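Local coordinates for protein ComZ (Thermus thermophilus, PDB 6QVI) that is a competence-associated pilin that probably acts as a DNA receptor at the pilus tip during natural transformation, at residues D104-L110 against Q124-S130; I3-T7 against S522-R526. One frame throughout, in Å; residues are numbered along the deposited sequence.

Interaction 1. Residues D104-L110 against Q124-S130; sequences DDQLFTL and QATFRIS
An antiparallel beta hairpin in the sheet of the pseudopilin-like domain brings these segments together, with strand 107-115 paired to strand 120-130. The short strand axes approach to 4.6 Å, their N-to-C directions 153° apart. Phe108 faces Phe127 and Leu110 faces Ala125 as hydrogen-bonded pairs: Phe108 N to Phe127 O is 2.9 Å, Phe127 N to Phe108 O 2.7 Å, Leu110 N to Ala125 O 2.8 Å and Ala125 N to Leu110 O 2.9 Å. Leu107-Arg128 and Thr109-Thr126 are non-hydrogen-bonded pairs, CA atoms 4.6 and 4.3 Å apart. Ile129 N adds a bond to Gln106 O at 2.8 Å. A type I turn, Asp104 to Leu107, leads into the first strand; Asp104 OD1 takes Gln106 N at 3.0 Å, an Asx turn. Phe108, Leu110, Ala125 and Phe127 share the buried face. Both Phe chi1 are m; Leu110 CB meets the edge of Phe127 at CE1, 3.8 Å, and Phe108 CD1 lies 4.2 Å from Ile129 CD1. Helix 12-40 packs here, Tyr28 on Leu110 and Tyr36 on Ile129. On the other face Thr109 OG1 and Thr126 OG1, both chi1 m, form a weak 3.3 Å hydrogen bond, and Asp104 OD2 makes a long salt bridge to Arg128 NH1, 3.7 Å. Backbone bonding fixes the register; apolar groups face the helix, the other face is mostly polar, Leu107 CD2 lying over the Arg128 guanidinium, 3.7 Å from NH1.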
# COMPACT_ATOMS: atom_id res chain seq x y z
N ASP A 104 21.45 10.40 -11.29
CA ASP A 104 20.22 10.49 -10.51
C ASP A 104 19.02 10.08 -11.36
O ASP A 104 18.68 10.77 -12.33
CB ASP A 104 20.09 11.93 -10.01
CG ASP A 104 19.09 12.10 -8.91
OD1 ASP A 104 18.07 11.38 -8.91
OD2 ASP A 104 19.31 13.00 -8.06
N ASP A 105 18.36 8.98 -10.99
CA ASP A 105 17.23 8.45 -11.75
C ASP A 105 15.96 9.28 -11.56
O ASP A 105 14.88 8.84 -11.99
CB ASP A 105 16.96 6.99 -11.37
CG ASP A 105 16.64 6.82 -9.88
OD1 ASP A 105 15.95 5.83 -9.53
OD2 ASP A 105 17.07 7.67 -9.06
N GLN A 106 16.06 10.44 -10.91
CA GLN A 106 14.92 11.34 -10.73
C GLN A 106 15.05 12.63 -11.54
O GLN A 106 14.10 13.42 -11.58
CB GLN A 106 14.75 11.71 -9.26
CG GLN A 106 14.85 10.54 -8.36
CD GLN A 106 14.39 10.89 -6.97
OE1 GLN A 106 13.53 10.22 -6.42
NE2 GLN A 106 14.91 11.99 -6.43
N LEU A 107 16.24 12.90 -12.10
CA LEU A 107 16.49 14.10 -12.90
C LEU A 107 16.21 13.82 -14.36
O LEU A 107 16.82 12.93 -14.96
CB LEU A 107 17.93 14.56 -12.68
CG LEU A 107 18.18 14.90 -11.22
CD1 LEU A 107 19.43 15.73 -11.08
CD2 LEU A 107 16.95 15.69 -10.72
N PHE A 108 15.30 14.59 -14.95
CA PHE A 108 14.99 14.47 -16.36
C PHE A 108 15.09 15.81 -17.06
O PHE A 108 14.70 16.85 -16.50
CB PHE A 108 13.58 13.89 -16.55
CG PHE A 108 13.39 12.55 -15.92
CD1 PHE A 108 13.08 12.44 -14.57
CD2 PHE A 108 13.49 11.39 -16.68
CE1 PHE A 108 12.91 11.22 -13.98
CE2 PHE A 108 13.31 10.15 -16.08
CZ PHE A 108 13.02 10.07 -14.73
N THR A 109 15.61 15.79 -18.28
CA THR A 109 15.71 16.98 -19.14
C THR A 109 14.81 16.78 -20.35
O THR A 109 14.94 15.78 -21.08
CB THR A 109 17.17 17.26 -19.58
OG1 THR A 109 18.03 17.45 -18.41
CG2 THR A 109 17.28 18.50 -20.53
N LEU A 110 13.88 17.71 -20.53
CA LEU A 110 13.01 17.76 -21.71
C LEU A 110 13.56 18.80 -22.69
O LEU A 110 13.82 19.95 -22.29
CB LEU A 110 11.59 18.11 -21.31
CG LEU A 110 10.50 18.04 -22.37
CD1 LEU A 110 10.45 16.73 -23.22
CD2 LEU A 110 9.16 18.41 -21.78
N GLN A 124 14.69 24.17 -23.32
CA GLN A 124 14.84 22.94 -22.57
C GLN A 124 14.55 23.20 -21.10
O GLN A 124 14.69 24.33 -20.62
CB GLN A 124 16.24 22.37 -22.77
CG GLN A 124 17.34 22.91 -21.94
CD GLN A 124 18.61 22.09 -22.13
OE1 GLN A 124 18.87 21.56 -23.22
NE2 GLN A 124 19.39 21.92 -21.05
N ALA A 125 14.07 22.15 -20.41
CA ALA A 125 13.80 22.21 -18.98
C ALA A 125 14.25 20.95 -18.27
O ALA A 125 14.08 19.82 -18.77
CB ALA A 125 12.31 22.43 -18.70
N THR A 126 14.80 21.15 -17.08
CA THR A 126 15.20 20.05 -16.22
C THR A 126 14.22 19.93 -15.06
O THR A 126 14.00 20.90 -14.31
CB THR A 126 16.58 20.26 -15.64
OG1 THR A 126 17.54 20.24 -16.70
CG2 THR A 126 16.89 19.13 -14.65
N PHE A 127 13.71 18.72 -14.86
CA PHE A 127 12.79 18.42 -13.77
C PHE A 127 13.41 17.43 -12.81
O PHE A 127 14.24 16.60 -13.18
CB PHE A 127 11.49 17.85 -14.28
CG PHE A 127 10.91 18.57 -15.39
CD1 PHE A 127 11.35 18.34 -16.68
CD2 PHE A 127 9.91 19.50 -15.17
CE1 PHE A 127 10.80 19.03 -17.74
CE2 PHE A 127 9.37 20.20 -16.23
CZ PHE A 127 9.81 19.95 -17.51
N ARG A 128 12.83 17.37 -11.63
CA ARG A 128 13.18 16.38 -10.66
C ARG A 128 11.82 15.78 -10.43
O ARG A 128 10.91 16.46 -10.07
CB ARG A 128 13.70 16.99 -9.40
CG ARG A 128 13.18 16.32 -8.16
CD ARG A 128 14.30 15.96 -7.22
NE ARG A 128 15.21 17.07 -7.01
CZ ARG A 128 16.51 16.92 -6.90
NH1 ARG A 128 17.04 15.71 -7.00
NH2 ARG A 128 17.29 17.98 -6.71
N ILE A 129 11.67 14.50 -10.69
CA ILE A 129 10.39 13.81 -10.60
C ILE A 129 10.55 12.56 -9.76
O ILE A 129 11.38 11.70 -10.07
CB ILE A 129 9.82 13.43 -11.97
CG1 ILE A 129 9.83 14.64 -12.91
CG2 ILE A 129 8.43 12.81 -11.82
CD1 ILE A 129 9.29 14.27 -14.26
N SER A 130 9.73 12.44 -8.71
CA SER A 130 9.70 11.23 -7.90
C SER A 130 8.26 10.91 -7.56
O SER A 130 7.46 11.82 -7.31
CB SER A 130 10.59 11.41 -6.66
OG SER A 130 10.05 12.37 -5.77

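Interaction 2. Residues I3-T7 against S522-R526; sequences IELWT and SYERR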
# COMPACT_ATOMS: atom_id res chain seq x y z
N ILE A 3 2.67 27.24 -18.59
CA ILE A 3 2.72 28.19 -19.69
C ILE A 3 3.75 29.30 -19.39
O ILE A 3 3.91 29.74 -18.25
CB ILE A 3 1.31 28.76 -19.99
CG1 ILE A 3 1.22 29.23 -21.44
CG2 ILE A 3 0.94 29.88 -19.02
CD1 ILE A 3 1.56 28.17 -22.51
N GLU A 4 4.48 29.74 -20.41
CA GLU A 4 5.52 30.75 -20.24
C GLU A 4 5.29 31.89 -21.22
O GLU A 4 5.18 31.67 -22.43
CB GLU A 4 6.91 30.13 -20.43
CG GLU A 4 8.07 31.06 -20.16
CD GLU A 4 8.95 30.61 -19.02
OE1 GLU A 4 8.86 29.42 -18.61
OE2 GLU A 4 9.73 31.44 -18.53
N LEU A 5 5.20 33.11 -20.70
CA LEU A 5 4.95 34.32 -21.46
C LEU A 5 6.08 35.30 -21.23
O LEU A 5 6.49 35.52 -20.09
CB LEU A 5 3.66 35.02 -21.06
CG LEU A 5 2.29 34.47 -21.40
CD1 LEU A 5 2.06 33.04 -20.87
CD2 LEU A 5 1.27 35.44 -20.84
N TRP A 6 6.56 35.92 -22.30
CA TRP A 6 7.59 36.94 -22.12
C TRP A 6 7.52 38.02 -23.19
O TRP A 6 6.85 37.92 -24.22
CB TRP A 6 8.98 36.32 -22.06
CG TRP A 6 9.57 35.81 -23.32
CD1 TRP A 6 10.45 36.46 -24.14
CD2 TRP A 6 9.37 34.52 -23.89
NE1 TRP A 6 10.81 35.65 -25.18
CE2 TRP A 6 10.15 34.45 -25.05
CE3 TRP A 6 8.61 33.41 -23.51
CZ2 TRP A 6 10.20 33.32 -25.85
CZ3 TRP A 6 8.64 32.29 -24.32
CH2 TRP A 6 9.42 32.25 -25.47
N THR A 7 8.21 39.09 -22.85
CA THR A 7 8.34 40.29 -23.64
C THR A 7 9.70 40.26 -24.31
O THR A 7 10.70 39.85 -23.71
CB THR A 7 8.23 41.49 -22.70
OG1 THR A 7 6.85 41.66 -22.34
CG2 THR A 7 8.84 42.76 -23.31
N SER A 522 15.38 23.99 -13.73
CA SER A 522 15.96 24.99 -14.61
C SER A 522 15.15 25.09 -15.88
O SER A 522 14.49 24.14 -16.31
CB SER A 522 17.41 24.67 -14.93
OG SER A 522 17.46 23.57 -15.80
N TYR A 523 15.25 26.25 -16.52
CA TYR A 523 14.60 26.40 -17.81
C TYR A 523 15.44 27.31 -18.69
O TYR A 523 15.99 28.32 -18.21
CB TYR A 523 13.21 26.94 -17.59
CG TYR A 523 12.61 27.61 -18.76
CD1 TYR A 523 11.74 26.93 -19.61
CD2 TYR A 523 12.86 28.95 -19.01
CE1 TYR A 523 11.15 27.58 -20.67
CE2 TYR A 523 12.28 29.59 -20.06
CZ TYR A 523 11.44 28.92 -20.89
OH TYR A 523 10.91 29.63 -21.94
N GLU A 524 15.54 26.95 -19.96
CA GLU A 524 16.45 27.66 -20.84
C GLU A 524 15.93 27.70 -22.29
O GLU A 524 15.37 26.72 -22.78
CB GLU A 524 17.80 26.97 -20.74
CG GLU A 524 18.71 27.04 -21.92
CD GLU A 524 20.04 26.33 -21.66
OE1 GLU A 524 20.09 25.42 -20.78
OE2 GLU A 524 21.03 26.69 -22.34
N ARG A 525 16.13 28.83 -22.95
CA ARG A 525 15.84 28.93 -24.39
C ARG A 525 17.01 29.62 -25.08
O ARG A 525 17.42 30.71 -24.65
CB ARG A 525 14.54 29.66 -24.67
CG ARG A 525 14.36 30.91 -23.93
CD ARG A 525 13.39 31.79 -24.64
NE ARG A 525 13.24 33.06 -23.93
CZ ARG A 525 12.45 33.24 -22.88
NH1 ARG A 525 11.71 32.24 -22.41
NH2 ARG A 525 12.37 34.45 -22.32
N ARG A 526 17.52 29.03 -26.16
CA ARG A 526 18.64 29.62 -26.89
C ARG A 526 18.26 29.69 -28.36
O ARG A 526 17.78 28.70 -28.93
CB ARG A 526 19.94 28.80 -26.76
CG ARG A 526 20.45 28.63 -25.32
CD ARG A 526 21.90 28.12 -25.25
NE ARG A 526 22.85 29.15 -25.72
CZ ARG A 526 23.52 29.10 -26.88
NH1 ARG A 526 23.28 28.13 -27.76
NH2 ARG A 526 24.37 30.07 -27.19
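Four side chains bridge a gap between the extended N-terminal segment 3-7 and the face of strand 517-529 that carries Tyr523 and Arg525; the backbones stay well apart, Glu4 CA lying 10.4 Å from Tyr523 CA. Glu4 and Trp6 point toward the strand, and Tyr523 and Arg525 point back. Trp6 takes chi1 p, and Arg525 leaves the strand with chi1 p and then runs extended through chi2 and chi3, both t. Its guanidinium lies flat on the indole, centres 3.5 Å apart and planes at 8°, a stacked cation-pi contact with Arg525 CZ 3.5 Å from the centroid of the five-membered ring of Trp6. The nearest atoms are Trp6 CG and Arg525 NH2, at 3.3 Å. Tyr523, chi1 t, brings OH to 2.8 Å from Arg525 NH1, a weak hydrogen bond, and also bonds through OH to Glu22 of helix 12-40. Glu4, chi1 t, sets OE1 over the face of the Tyr523 ring, 3.5 Å from CZ; its OE2 is 4.4 Å from Arg525 NH1, beyond a salt bridge. At the surface the chain's start therefore meets its last strand through a cation-pi stack, Glu4 packing beside it over the Tyr523 ring and adding loose charge complementarity.

Overall arrangement
Interactions 1 and 2, centres about 17 Å apart, reach the same antiparallel sheet of the pseudopilin-like part, interaction 1 through both strands, interaction 2 through 522-526 alone, segment 3-7 being loop. Strand 120-130 is the common element: it pairs with 107-115 on one side and, on the other, with 517-529, through probable hydrogen bonds from Gln124 N to Glu524 O, 2.7 Å, and from Thr126 N to Ser522 O, 3.1 Å. Interaction 1 is local, a hairpin nested within the long loop that interaction 2 closes. That loop carries the chain through the beta-solenoid and back before strand 517-529 joins the sheet. Leu25 of helix 12-40 touches both, Leu110 in interaction 1 and Tyr523 in interaction 2.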